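Local coordinates for protein cadherin-23 (Mus musculus, PDB 5UZ8) that probably supports calcium-dependent cell adhesion and mechanotransduction in hearing as a string of extracellular cadherin repeats, at residues D2-F7 / P94-E99; F228-Y233 / T309-E314; Y153-G158 / L187-K192. All blocks are in the same frame, centred on the assembly; numbering follows the deposited sequence. Where two conformers were deposited one is given.

Interaction 1. Residues D2-F7 / P94-E99; sequences DNTPQF and PPRAAE. With CA (calcium ion), chain H.
Ala98 points its methyl group at the other segment, and this end is closely packed around the buried Pro5 and Phe7: CB sits 3.3 Å from the carbonyl O of Pro5 and 3.9 Å from CE2 of Phe7. The Phe7 ring offers its edge, with Ala98 O lying near the ring plane. One step back, Pro5 lays its CD 3.4 Å from Arg96 O, and Thr4 sends CG2, anti to its backbone N, to within 3.4 Å of Ala97 O. Behind this end, Phe7 rests on Ala88 and Ile12. Residues 6-7 and 97-99 belong to the two facing sheets of a cadherin beta-sandwich, so the segments meet side by side without pairing as strands.

The side toward the exposed Asp2 is more open to solvent, although Asp2 CB still comes within 3.3 Å of Arg96 NH1. The Arg96 chain, extended from CG to NE, passes Thr4 OG1 with its CD at 3.6 Å. Its guanidinium lies flat under Asp2, whose CA stands over the centre of one face. The carboxylate of Asp2 turns away, and OD2 stays 5.1 Å from Arg96 NH1, probably a weak attraction at most, and no salt bridge. Arg96 NH2 bonds weakly to a water that is a calcium ligand. Asn3 binds the same ion through its backbone O at 2.3 Å, with Asp36, Asp38, Asn42 and Asp90 completing the protein ligands.

Carbon-to-carbonyl contacts and one phenylalanine-alanine contact thus join one end, while at the other the arginine reaches calcium through a weakly bonded water, a tie that is probably slight.

Interaction 2. Residues F228-Y233 / T309-E314; sequences FSTSVY and TMLLVE
Phe228 and Leu311 open a parallel strand pairing in the cadherin beta-sandwich, as in other repeats of this chain: the first strand of this sheet, at its edge, runs alongside the last strand of the repeat. Five backbone bonds lace the two together, taking in turn Phe228 N with Met310 O, Leu312 N with Phe228 O, Thr230 N with Leu312 O, Glu314 N with Thr230 O, and Val232 N with Glu314 O. Thr309, Leu311 and Val313 bond instead to strand 290-298 on the other flank.

The Phe228 side chain can be followed outward. CB lies beside Met310 O and 3.9 Å from Leu311 CD1. CG stands anti to the carbonyl carbon (chi1 -68°). The ring has its edge to Thr309: CD1 is 3.4 Å from Thr309 OG1, with Met310 O also near the ring plane. CE1 still meets that hydroxyl and adds Thr309 CG2 at 3.9 Å. Thr309 OG1 itself is hydrogen-bonded to Lys225 O, which holds it at the rim of the ring, and Met245 touches both side chains.

Thr230, Leu311 and Val313 share this face, and Val242 and Ile243 of strand 241-244 pack against it. On the reverse side Ser231 faces Glu314. Ser231 OG donates to the anti lone pair of Glu314 OE1 at 3.0 Å, although the glutamate was modelled in two conformers. An alanine at Ser231 would probably leave this carboxylate without its hydroxyl mate and freer to swing.

Back on the Leu311 and Val313 side, beside Val242 and Leu285, the methyls of two valines touch: Val232 CG2 to Val313 CG1, 3.6 Å.

Interaction 3. Residues Y153-G158 / L187-K192; sequences YSLVDG and LTALAK
The Tyr153 ring meets the second strand obliquely: Ala191 CB stands 4.0 Å from CE1, and Leu190 O is at a similar distance from CD1. CG anti to the carbonyl carbon (chi1 -61°) starts the ring on this course. Around it lie Ile164 and Phe116, and the phenol OH is hydrogen-bonded to Ala140 N, so the ring spans the interior to the facing sheet.

Tyr153 and Ala191 form a non-hydrogen-bonded antiparallel pair, as do Leu155 and Ala189. Between them Ser154 and Leu190 make the hydrogen-bonded pair, Ser154 N to Leu190 O and Leu190 N to Ser154 O, the latter at 2.8 Å. This is the 151-155 edge of the mixed sheet in the middle cadherin repeat, next to strand 184-193, with strand 204-214 on that strand's other flank.

On the inner face Leu155 follows the tyrosine, its CD2 lying 4.1 Å from Ala189 CB. CD1 reaches more loosely toward Leu187 CD1, and Ile164 covers the leucine from across the sandwich. On the outer face Ser154 OG rests 3.5 Å from Leu190 CB, an oxygen laid against a carbon chain.

Past Leu155 the strand ends, yet Val156 N still bonds to Thr188 O. Its side chain crosses that of Thr188 obliquely, bringing CG2 to CG2 at 3.6 Å, while Thr188 OG1 is taken by Gln208. As the chain turns off, a water bridges the two backbones: it accepts from Asp157 N at 2.8 Å and from Thr188 N, and gives a weak bond back to Asp157 O.

From the N terminus, interaction 1 comes first: 86 residues run between its segments before 94-99 returns beside 2-7, bringing parts of both sheets of the first repeat together. Interaction 3 follows, a short closure over 28 residues joining an edge strand to an inner strand of one sheet in the middle repeat. Interaction 2 closes last, with 75 residues between the first and last strands of its sheet in the third repeat. The three lie in series, none nested or crossed, and the centres of interactions 1 and 2 are about 120 Å apart. None joins one repeat of this model to another, and calcium sites lie at both junctions between repeats and at the N-terminal end.

Interaction 1. Residues D2-F7 / P94-E99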
ATOM      1  N   ASP A   2      -5.752  18.545 -69.096  1.00 59.26           N
ATOM      2  CA  ASP A   2      -6.403  17.213 -68.841  1.00 58.69           C
ATOM      3  C   ASP A   2      -5.547  16.250 -67.980  1.00 54.89           C
ATOM      4  O   ASP A   2      -5.605  15.025 -68.142  1.00 55.15           O
ATOM      5  CB  ASP A   2      -6.817  16.553 -70.171  1.00 62.35           C
ATOM      6  CG  ASP A   2      -5.676  16.475 -71.174  1.00 65.05           C
ATOM      7  OD1 ASP A   2      -4.504  16.728 -70.782  1.00 65.29           O
ATOM      8  OD2 ASP A   2      -5.955  16.183 -72.362  1.00 68.07           O
ATOM      9  N   ASN A   3      -4.761  16.811 -67.067  1.00 50.66           N
ATOM     10  CA  ASN A   3      -3.960  16.019 -66.134  1.00 47.72           C
ATOM     11  C   ASN A   3      -4.681  15.936 -64.767  1.00 44.29           C
ATOM     12  O   ASN A   3      -5.199  16.927 -64.287  1.00 44.11           O
ATOM     13  CB  ASN A   3      -2.564  16.645 -65.980  1.00 47.55           C
ATOM     14  CG  ASN A   3      -1.765  16.608 -67.275  1.00 49.33           C
ATOM     15  OD1 ASN A   3      -1.252  15.564 -67.669  1.00 49.63           O
ATOM     16  ND2 ASN A   3      -1.688  17.743 -67.958  1.00 50.44           N
ATOM     17  N   THR A   4      -4.751  14.742 -64.194  1.00 41.40           N
ATOM     18  CA  THR A   4      -5.289  14.520 -62.852  1.00 39.26           C
ATOM     19  C   THR A   4      -4.245  14.910 -61.802  1.00 36.19           C
ATOM     20  O   THR A   4      -3.063  14.668 -62.005  1.00 35.33           O
ATOM     21  CB  THR A   4      -5.637  13.034 -62.704  1.00 39.04           C
ATOM     22  OG1 THR A   4      -6.510  12.688 -63.780  1.00 41.21           O
ATOM     23  CG2 THR A   4      -6.315  12.717 -61.369  1.00 37.76           C
ATOM     24  N   PRO A   5      -4.671  15.511 -60.671  1.00 34.44           N
ATOM     25  CA  PRO A   5      -3.691  15.774 -59.623  1.00 31.80           C
ATOM     26  C   PRO A   5      -2.967  14.509 -59.173  1.00 30.04           C
ATOM     27  O   PRO A   5      -3.581  13.431 -59.087  1.00 28.77           O
ATOM     28  CB  PRO A   5      -4.542  16.347 -58.485  1.00 31.52           C
ATOM     29  CG  PRO A   5      -5.700  17.007 -59.192  1.00 33.26           C
ATOM     30  CD  PRO A   5      -5.985  16.118 -60.357  1.00 34.69           C
ATOM     31  N   GLN A   6      -1.672  14.657 -58.881  1.00 28.44           N
ATOM     32  CA  GLN A   6      -0.884  13.567 -58.354  1.00 27.51           C
ATOM     33  C   GLN A   6      -0.297  13.950 -57.007  1.00 24.97           C
ATOM     34  O   GLN A   6       0.267  15.033 -56.857  1.00 24.40           O
ATOM     35  CB  GLN A   6       0.276  13.242 -59.290  1.00 29.11           C
ATOM     36  CG  GLN A   6      -0.091  12.961 -60.731  1.00 32.23           C
ATOM     37  CD  GLN A   6       1.157  12.877 -61.583  1.00 34.17           C
ATOM     38  OE1 GLN A   6       1.846  11.865 -61.577  1.00 36.76           O
ATOM     39  NE2 GLN A   6       1.491  13.954 -62.253  1.00 35.61           N
ATOM     40  N   PHE A   7      -0.373  13.036 -56.058  1.00 23.05           N
ATOM     41  CA  PHE A   7       0.235  13.249 -54.755  1.00 21.87           C
ATOM     42  C   PHE A   7       1.739  13.115 -54.862  1.00 21.78           C
ATOM     43  O   PHE A   7       2.260  12.420 -55.753  1.00 22.13           O
ATOM     44  CB  PHE A   7      -0.365  12.304 -53.695  1.00 21.24           C
ATOM     45  CG  PHE A   7      -1.769  12.708 -53.279  1.00 21.23           C
ATOM     46  CD1 PHE A   7      -1.964  13.753 -52.378  1.00 20.99           C
ATOM     47  CD2 PHE A   7      -2.878  12.078 -53.825  1.00 22.06           C
ATOM     48  CE1 PHE A   7      -3.249  14.135 -52.015  1.00 21.19           C
ATOM     49  CE2 PHE A   7      -4.161  12.453 -53.467  1.00 22.54           C
ATOM     50  CZ  PHE A   7      -4.347  13.497 -52.584  1.00 21.86           C
ATOM     51  N   PRO A  94     -15.422  19.141 -66.044  1.00 67.86           N
ATOM     52  CA  PRO A  94     -15.584  17.994 -65.151  1.00 63.91           C
ATOM     53  C   PRO A  94     -14.297  17.937 -64.334  1.00 58.96           C
ATOM     54  O   PRO A  94     -13.221  17.843 -64.928  1.00 58.36           O
ATOM     55  CB  PRO A  94     -15.715  16.808 -66.113  1.00 65.57           C
ATOM     56  CG  PRO A  94     -14.999  17.237 -67.355  1.00 67.06           C
ATOM     57  CD  PRO A  94     -14.962  18.742 -67.388  1.00 68.23           C
ATOM     58  N   PRO A  95     -14.384  18.071 -62.991  1.00 54.73           N
ATOM     59  CA  PRO A  95     -13.133  18.079 -62.240  1.00 50.95           C
ATOM     60  C   PRO A  95     -12.457  16.707 -62.250  1.00 47.89           C
ATOM     61  O   PRO A  95     -13.134  15.691 -62.367  1.00 48.20           O
ATOM     62  CB  PRO A  95     -13.576  18.457 -60.817  1.00 50.30           C
ATOM     63  CG  PRO A  95     -14.983  17.987 -60.736  1.00 52.09           C
ATOM     64  CD  PRO A  95     -15.554  18.202 -62.106  1.00 54.61           C
ATOM     65  N   ARG A  96     -11.134  16.698 -62.166  1.00 44.44           N
ATOM     66  CA  ARG A  96     -10.374  15.481 -61.975  1.00 42.33           C
ATOM     67  C   ARG A  96      -9.785  15.530 -60.583  1.00 38.56           C
ATOM     68  O   ARG A  96      -9.380  16.591 -60.089  1.00 36.90           O
ATOM     69  CB  ARG A  96      -9.253  15.369 -63.003  1.00 43.54           C
ATOM     70  CG  ARG A  96      -9.712  15.282 -64.454  1.00 47.29           C
ATOM     71  CD  ARG A  96      -8.494  15.204 -65.374  1.00 48.62           C
ATOM     72  NE  ARG A  96      -8.821  14.830 -66.744  1.00 52.04           N
ATOM     73  CZ  ARG A  96      -9.328  15.651 -67.667  1.00 55.67           C
ATOM     74  NH1 ARG A  96      -9.578  15.192 -68.899  1.00 57.74           N
ATOM     75  NH2 ARG A  96      -9.595  16.927 -67.381  1.00 56.75           N
ATOM     76  N   ALA A  97      -9.730  14.372 -59.951  1.00 36.34           N
ATOM     77  CA  ALA A  97      -9.304  14.295 -58.582  1.00 33.33           C
ATOM     78  C   ALA A  97      -8.562  13.007 -58.324  1.00 31.42           C
ATOM     79  O   ALA A  97      -8.671  12.057 -59.072  1.00 31.93           O
ATOM     80  CB  ALA A  97     -10.505  14.419 -57.658  1.00 33.49           C
ATOM     81  N   ALA A  98      -7.774  13.010 -57.259  1.00 28.81           N
ATOM     82  CA  ALA A  98      -7.152  11.811 -56.760  1.00 27.31           C
ATOM     83  C   ALA A  98      -7.402  11.753 -55.262  1.00 25.22           C
ATOM     84  O   ALA A  98      -7.657  12.775 -54.639  1.00 23.89           O
ATOM     85  CB  ALA A  98      -5.662  11.846 -57.017  1.00 26.87           C
ATOM     86  N   GLU A  99      -7.322  10.538 -54.724  1.00 24.35           N
ATOM     87  CA  GLU A  99      -7.525  10.281 -53.320  1.00 23.19           C
ATOM     88  C   GLU A  99      -6.441   9.369 -52.801  1.00 21.94           C
ATOM     89  O   GLU A  99      -5.927   8.535 -53.524  1.00 22.26           O
ATOM     90  CB  GLU A  99      -8.878   9.632 -53.109  1.00 24.52           C
ATOM     91  CG  GLU A  99     -10.013  10.626 -53.266  1.00 26.13           C
ATOM     92  CD  GLU A  99     -11.376  10.039 -52.995  1.00 27.74           C
ATOM     93  OE1 GLU A  99     -11.468   8.922 -52.434  1.00 28.13           O
ATOM     94  OE2 GLU A  99     -12.358  10.724 -53.330  1.00 29.84           O
TER
HETATM   95 CA    CA H2607      -6.000  19.102 -64.092  1.00 47.41          CA
HETATM   96  O   HOH W   1      -7.642  19.124 -65.855  1.00 40.05           O

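Interaction 2. Residues F228-Y233 / T309-E314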
ATOM      1  N   PHE A 228      10.606 -10.565  49.641  1.00 25.04           N
ATOM      2  CA  PHE A 228       9.977  -9.523  50.425  1.00 25.69           C
ATOM      3  C   PHE A 228      10.027 -10.003  51.860  1.00 26.20           C
ATOM      4  O   PHE A 228      10.077 -11.211  52.109  1.00 24.84           O
ATOM      5  CB  PHE A 228       8.532  -9.332  50.031  1.00 24.43           C
ATOM      6  CG  PHE A 228       8.356  -8.757  48.660  1.00 24.54           C
ATOM      7  CD1 PHE A 228       8.526  -9.550  47.539  1.00 23.93           C
ATOM      8  CD2 PHE A 228       8.040  -7.420  48.490  1.00 25.65           C
ATOM      9  CE1 PHE A 228       8.360  -9.023  46.270  1.00 23.87           C
ATOM     10  CE2 PHE A 228       7.901  -6.880  47.213  1.00 25.60           C
ATOM     11  CZ  PHE A 228       8.056  -7.683  46.108  1.00 24.92           C
ATOM     12  N   SER A 229       9.998  -9.056  52.792  1.00 27.92           N
ATOM     13  CA  SER A 229      10.027  -9.378  54.225  0.50 28.28           C
ATOM     14  C   SER A 229       9.064  -8.470  54.964  1.00 28.98           C
ATOM     15  O   SER A 229       8.981  -7.276  54.671  1.00 29.07           O
ATOM     16  CB  SER A 229      11.431  -9.205  54.798  0.50 30.42           C
ATOM     17  OG  SER A 229      11.898  -7.887  54.582  0.50 32.23           O
ATOM     18  N   THR A 230       8.326  -9.042  55.919  1.00 28.66           N
ATOM     19  CA  THR A 230       7.417  -8.254  56.737  1.00 29.55           C
ATOM     20  C   THR A 230       7.283  -8.865  58.127  1.00 28.72           C
ATOM     21  O   THR A 230       7.811  -9.956  58.394  1.00 26.85           O
ATOM     22  CB  THR A 230       6.019  -8.133  56.078  1.00 29.58           C
ATOM     23  OG1 THR A 230       5.232  -7.195  56.834  1.00 32.46           O
ATOM     24  CG2 THR A 230       5.324  -9.475  56.045  1.00 28.25           C
ATOM     25  N   SER A 231       6.598  -8.140  59.002  1.00 29.27           N
ATOM     26  CA  SER A 231       6.416  -8.569  60.387  1.00 29.32           C
ATOM     27  C   SER A 231       4.976  -8.474  60.750  1.00 28.03           C
ATOM     28  O   SER A 231       4.276  -7.550  60.329  1.00 29.18           O
ATOM     29  CB  SER A 231       7.198  -7.686  61.372  1.00 32.45           C
ATOM     30  OG  SER A 231       8.588  -7.823  61.200  1.00 35.33           O
ATOM     31  N   VAL A 232       4.547  -9.393  61.597  1.00 26.12           N
ATOM     32  CA  VAL A 232       3.207  -9.400  62.132  1.00 25.19           C
ATOM     33  C   VAL A 232       3.355  -9.453  63.654  1.00 24.91           C
ATOM     34  O   VAL A 232       4.172 -10.227  64.170  1.00 23.74           O
ATOM     35  CB  VAL A 232       2.455 -10.654  61.597  1.00 24.29           C
ATOM     36  CG1 VAL A 232       1.042 -10.727  62.104  1.00 24.57           C
ATOM     37  CG2 VAL A 232       2.450 -10.623  60.077  1.00 23.95           C
ATOM     38  N   TYR A 233       2.546  -8.686  64.372  1.00 25.72           N
ATOM     39  CA  TYR A 233       2.510  -8.822  65.840  1.00 26.73           C
ATOM     40  C   TYR A 233       1.979 -10.195  66.258  1.00 25.14           C
ATOM     41  O   TYR A 233       1.095 -10.736  65.614  1.00 24.96           O
ATOM     42  CB  TYR A 233       1.683  -7.712  66.507  1.00 29.13           C
ATOM     43  CG  TYR A 233       2.386  -6.379  66.493  1.00 31.87           C
ATOM     44  CD1 TYR A 233       3.475  -6.136  67.339  1.00 33.32           C
ATOM     45  CD2 TYR A 233       1.989  -5.366  65.617  1.00 33.67           C
ATOM     46  CE1 TYR A 233       4.149  -4.913  67.298  1.00 36.14           C
ATOM     47  CE2 TYR A 233       2.645  -4.139  65.594  1.00 35.92           C
ATOM     48  CZ  TYR A 233       3.723  -3.929  66.423  1.00 37.20           C
ATOM     49  OH  TYR A 233       4.365  -2.708  66.395  1.00 41.84           O
ATOM     50  N   THR A 309       7.548 -15.064  43.951  1.00 17.60           N
ATOM     51  CA  THR A 309       8.504 -14.415  44.821  1.00 18.55           C
ATOM     52  C   THR A 309       8.357 -15.032  46.201  1.00 19.46           C
ATOM     53  O   THR A 309       7.404 -15.784  46.451  1.00 18.57           O
ATOM     54  CB  THR A 309       8.287 -12.897  44.844  1.00 18.28           C
ATOM     55  OG1 THR A 309       9.333 -12.287  45.606  1.00 19.35           O
ATOM     56  CG2 THR A 309       6.954 -12.539  45.438  1.00 17.56           C
ATOM     57  N   MET A 310       9.339 -14.762  47.061  1.00 21.19           N
ATOM     58  CA  MET A 310       9.312 -15.272  48.420  0.50 21.87           C
ATOM     59  C   MET A 310       8.917 -14.153  49.377  1.00 21.92           C
ATOM     60  O   MET A 310       9.223 -12.975  49.144  1.00 21.33           O
ATOM     61  CB  MET A 310      10.669 -15.890  48.796  0.50 23.67           C
ATOM     62  CG  MET A 310      11.051 -17.108  47.952  0.50 24.84           C
ATOM     63  SD  MET A 310       9.738 -18.345  47.844  0.50 24.56           S
ATOM     64  CE  MET A 310      10.340 -19.493  46.601  0.50 25.36           C
ATOM     65  N   LEU A 311       8.216 -14.532  50.449  1.00 21.42           N
ATOM     66  CA  LEU A 311       7.729 -13.571  51.438  1.00 21.60           C
ATOM     67  C   LEU A 311       8.124 -14.106  52.819  1.00 22.63           C
ATOM     68  O   LEU A 311       7.623 -15.152  53.239  1.00 21.47           O
ATOM     69  CB  LEU A 311       6.217 -13.389  51.342  1.00 21.30           C
ATOM     70  CG  LEU A 311       5.539 -12.551  52.445  1.00 22.10           C
ATOM     71  CD1 LEU A 311       6.075 -11.133  52.483  1.00 23.14           C
ATOM     72  CD2 LEU A 311       4.017 -12.551  52.315  1.00 22.12           C
ATOM     73  N   LEU A 312       9.064 -13.428  53.464  1.00 23.36           N
ATOM     74  CA  LEU A 312       9.480 -13.792  54.816  1.00 24.65           C
ATOM     75  C   LEU A 312       8.519 -13.102  55.779  1.00 24.24           C
ATOM     76  O   LEU A 312       8.288 -11.903  55.659  1.00 23.54           O
ATOM     77  CB  LEU A 312      10.902 -13.341  55.084  1.00 27.23           C
ATOM     78  CG  LEU A 312      11.358 -13.345  56.540  1.00 29.93           C
ATOM     79  CD1 LEU A 312      11.136 -14.698  57.245  1.00 30.39           C
ATOM     80  CD2 LEU A 312      12.817 -12.905  56.590  1.00 32.37           C
ATOM     81  N   VAL A 313       7.937 -13.862  56.707  1.00 23.69           N
ATOM     82  CA  VAL A 313       7.092 -13.264  57.749  1.00 23.16           C
ATOM     83  C   VAL A 313       7.649 -13.620  59.113  1.00 24.15           C
ATOM     84  O   VAL A 313       7.769 -14.800  59.438  1.00 23.66           O
ATOM     85  CB  VAL A 313       5.661 -13.775  57.671  1.00 22.23           C
ATOM     86  CG1 VAL A 313       4.801 -13.059  58.713  1.00 22.57           C
ATOM     87  CG2 VAL A 313       5.100 -13.585  56.275  1.00 21.40           C
ATOM     88  N   GLU A 314       8.036 -12.607  59.879  1.00 25.27           N
ATOM     89  CA  GLU A 314       8.488 -12.808  61.260  0.50 26.28           C
ATOM     90  C   GLU A 314       7.409 -12.304  62.204  1.00 25.72           C
ATOM     91  O   GLU A 314       6.595 -11.454  61.840  1.00 25.10           O
ATOM     92  CB  GLU A 314       9.842 -12.127  61.530  0.50 28.70           C
ATOM     93  CG  GLU A 314       9.832 -10.601  61.566  0.50 30.05           C
ATOM     94  CD  GLU A 314      11.069 -10.015  62.236  0.50 32.62           C
ATOM     95  OE1 GLU A 314      11.088  -8.780  62.481  0.50 33.71           O
ATOM     96  OE2 GLU A 314      12.017 -10.792  62.519  0.50 33.65           O
TER

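Interaction 3. Residues Y153-G158 / L187-K192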
ATOM      1  N   TYR A 153       6.726  -1.461  -6.979  1.00 13.12           N
ATOM      2  CA  TYR A 153       6.284  -1.244  -5.597  1.00 12.94           C
ATOM      3  C   TYR A 153       7.431  -1.016  -4.639  1.00 13.53           C
ATOM      4  O   TYR A 153       8.506  -1.599  -4.778  1.00 13.98           O
ATOM      5  CB  TYR A 153       5.456  -2.425  -5.099  1.00 12.56           C
ATOM      6  CG  TYR A 153       4.216  -2.617  -5.933  1.00 12.28           C
ATOM      7  CD1 TYR A 153       3.120  -1.798  -5.776  1.00 12.28           C
ATOM      8  CD2 TYR A 153       4.147  -3.592  -6.895  1.00 12.81           C
ATOM      9  CE1 TYR A 153       1.975  -1.957  -6.546  1.00 12.41           C
ATOM     10  CE2 TYR A 153       3.020  -3.732  -7.695  1.00 13.10           C
ATOM     11  CZ  TYR A 153       1.911  -2.908  -7.474  1.00 12.51           C
ATOM     12  OH  TYR A 153       0.777  -2.996  -8.274  1.00 13.51           O
ATOM     13  N   SER A 154       7.213  -0.155  -3.666  1.00 13.60           N
ATOM     14  CA  SER A 154       8.187   0.040  -2.594  1.00 14.58           C
ATOM     15  C   SER A 154       7.446   0.419  -1.300  1.00 14.91           C
ATOM     16  O   SER A 154       6.256   0.669  -1.315  1.00 14.06           O
ATOM     17  CB  SER A 154       9.200   1.109  -2.969  1.00 16.00           C
ATOM     18  OG  SER A 154       8.565   2.358  -3.180  1.00 15.75           O
ATOM     19  N   LEU A 155       8.164   0.377  -0.183  1.00 16.30           N
ATOM     20  CA  LEU A 155       7.654   0.856   1.107  1.00 17.03           C
ATOM     21  C   LEU A 155       8.514   2.038   1.439  1.00 18.66           C
ATOM     22  O   LEU A 155       9.738   1.998   1.268  1.00 18.34           O
ATOM     23  CB  LEU A 155       7.828  -0.185   2.228  1.00 17.36           C
ATOM     24  CG  LEU A 155       6.956  -1.407   2.184  1.00 17.37           C
ATOM     25  CD1 LEU A 155       7.285  -2.327   3.355  1.00 17.63           C
ATOM     26  CD2 LEU A 155       5.462  -1.052   2.189  1.00 17.04           C
ATOM     27  N   VAL A 156       7.891   3.129   1.878  1.00 19.61           N
ATOM     28  CA  VAL A 156       8.634   4.295   2.266  1.00 22.62           C
ATOM     29  C   VAL A 156       9.523   3.986   3.483  1.00 24.10           C
ATOM     30  O   VAL A 156      10.654   4.427   3.541  1.00 24.67           O
ATOM     31  CB  VAL A 156       7.677   5.452   2.592  1.00 24.49           C
ATOM     32  CG1 VAL A 156       8.413   6.624   3.265  1.00 26.87           C
ATOM     33  CG2 VAL A 156       6.981   5.893   1.320  1.00 24.63           C
ATOM     34  N   ASP A 157       9.022   3.208   4.433  1.00 24.43           N
ATOM     35  CA  ASP A 157       9.833   2.813   5.603  1.00 26.55           C
ATOM     36  C   ASP A 157       9.178   1.603   6.280  1.00 25.78           C
ATOM     37  O   ASP A 157       8.227   1.733   7.075  1.00 26.45           O
ATOM     38  CB  ASP A 157       9.990   3.969   6.596  1.00 28.26           C
ATOM     39  CG  ASP A 157      10.777   3.572   7.867  1.00 31.04           C
ATOM     40  OD1 ASP A 157      11.432   2.495   7.916  1.00 30.43           O
ATOM     41  OD2 ASP A 157      10.754   4.375   8.825  1.00 33.83           O
ATOM     42  N   GLY A 158       9.724   0.431   5.973  1.00 24.72           N
ATOM     43  CA  GLY A 158       9.302  -0.802   6.584  1.00 22.80           C
ATOM     44  C   GLY A 158       9.724  -0.986   8.028  1.00 22.21           C
ATOM     45  O   GLY A 158       9.304  -1.964   8.634  1.00 20.42           O
ATOM     46  N   LEU A 187       1.980   1.781   7.474  1.00 16.74           N
ATOM     47  CA  LEU A 187       3.047   1.856   6.493  1.00 17.91           C
ATOM     48  C   LEU A 187       2.543   2.531   5.218  1.00 17.83           C
ATOM     49  O   LEU A 187       1.380   2.420   4.875  1.00 17.83           O
ATOM     50  CB  LEU A 187       3.502   0.470   6.141  1.00 18.14           C
ATOM     51  CG  LEU A 187       3.960  -0.426   7.286  1.00 19.57           C
ATOM     52  CD1 LEU A 187       4.375  -1.750   6.652  1.00 20.45           C
ATOM     53  CD2 LEU A 187       5.058   0.292   8.063  1.00 20.83           C
ATOM     54  N   THR A 188       3.428   3.248   4.548  1.00 18.42           N
ATOM     55  CA  THR A 188       3.128   3.822   3.240  1.00 18.41           C
ATOM     56  C   THR A 188       3.722   2.934   2.156  1.00 17.60           C
ATOM     57  O   THR A 188       4.942   2.758   2.109  1.00 18.14           O
ATOM     58  CB  THR A 188       3.720   5.232   3.129  1.00 19.44           C
ATOM     59  OG1 THR A 188       3.166   6.065   4.168  1.00 20.08           O
ATOM     60  CG2 THR A 188       3.402   5.827   1.779  1.00 19.70           C
ATOM     61  N   ALA A 189       2.865   2.404   1.288  1.00 16.45           N
ATOM     62  CA  ALA A 189       3.291   1.660   0.105  1.00 15.77           C
ATOM     63  C   ALA A 189       3.197   2.589  -1.107  1.00 16.18           C
ATOM     64  O   ALA A 189       2.220   3.346  -1.231  1.00 15.72           O
ATOM     65  CB  ALA A 189       2.431   0.438  -0.110  1.00 14.83           C
ATOM     66  N   LEU A 190       4.203   2.530  -1.981  1.00 15.59           N
ATOM     67  CA  LEU A 190       4.284   3.407  -3.152  1.00 15.97           C
ATOM     68  C   LEU A 190       4.257   2.551  -4.417  1.00 14.98           C
ATOM     69  O   LEU A 190       4.888   1.497  -4.432  1.00 13.59           O
ATOM     70  CB  LEU A 190       5.585   4.162  -3.102  1.00 18.48           C
ATOM     71  CG  LEU A 190       5.771   5.338  -4.027  1.00 21.02           C
ATOM     72  CD1 LEU A 190       4.844   6.488  -3.636  1.00 22.12           C
ATOM     73  CD2 LEU A 190       7.219   5.805  -3.896  1.00 23.17           C
ATOM     74  N   ALA A 191       3.518   3.001  -5.431  1.00 13.79           N
ATOM     75  CA  ALA A 191       3.547   2.395  -6.762  1.00 13.55           C
ATOM     76  C   ALA A 191       4.093   3.461  -7.712  1.00 14.45           C
ATOM     77  O   ALA A 191       3.560   4.576  -7.745  1.00 14.85           O
ATOM     78  CB  ALA A 191       2.156   1.979  -7.180  1.00 12.97           C
ATOM     79  N   LYS A 192       5.157   3.139  -8.446  1.00 14.22           N
ATOM     80  CA  LYS A 192       5.816   4.109  -9.324  1.00 15.06           C
ATOM     81  C   LYS A 192       5.986   3.461 -10.705  1.00 14.06           C
ATOM     82  O   LYS A 192       6.506   2.338 -10.826  1.00 13.52           O
ATOM     83  CB  LYS A 192       7.140   4.545  -8.713  1.00 17.19           C
ATOM     84  CG  LYS A 192       7.929   5.583  -9.489  1.00 19.65           C
ATOM     85  CD  LYS A 192       9.293   5.868  -8.818  1.00 22.03           C
ATOM     86  CE  LYS A 192       9.180   6.281  -7.370  1.00 23.48           C
ATOM     87  NZ  LYS A 192      10.469   6.835  -6.835  1.00 25.80           N
TER
HETATM   88  O   HOH W   2       6.351   2.410   4.974  1.00 28.22           O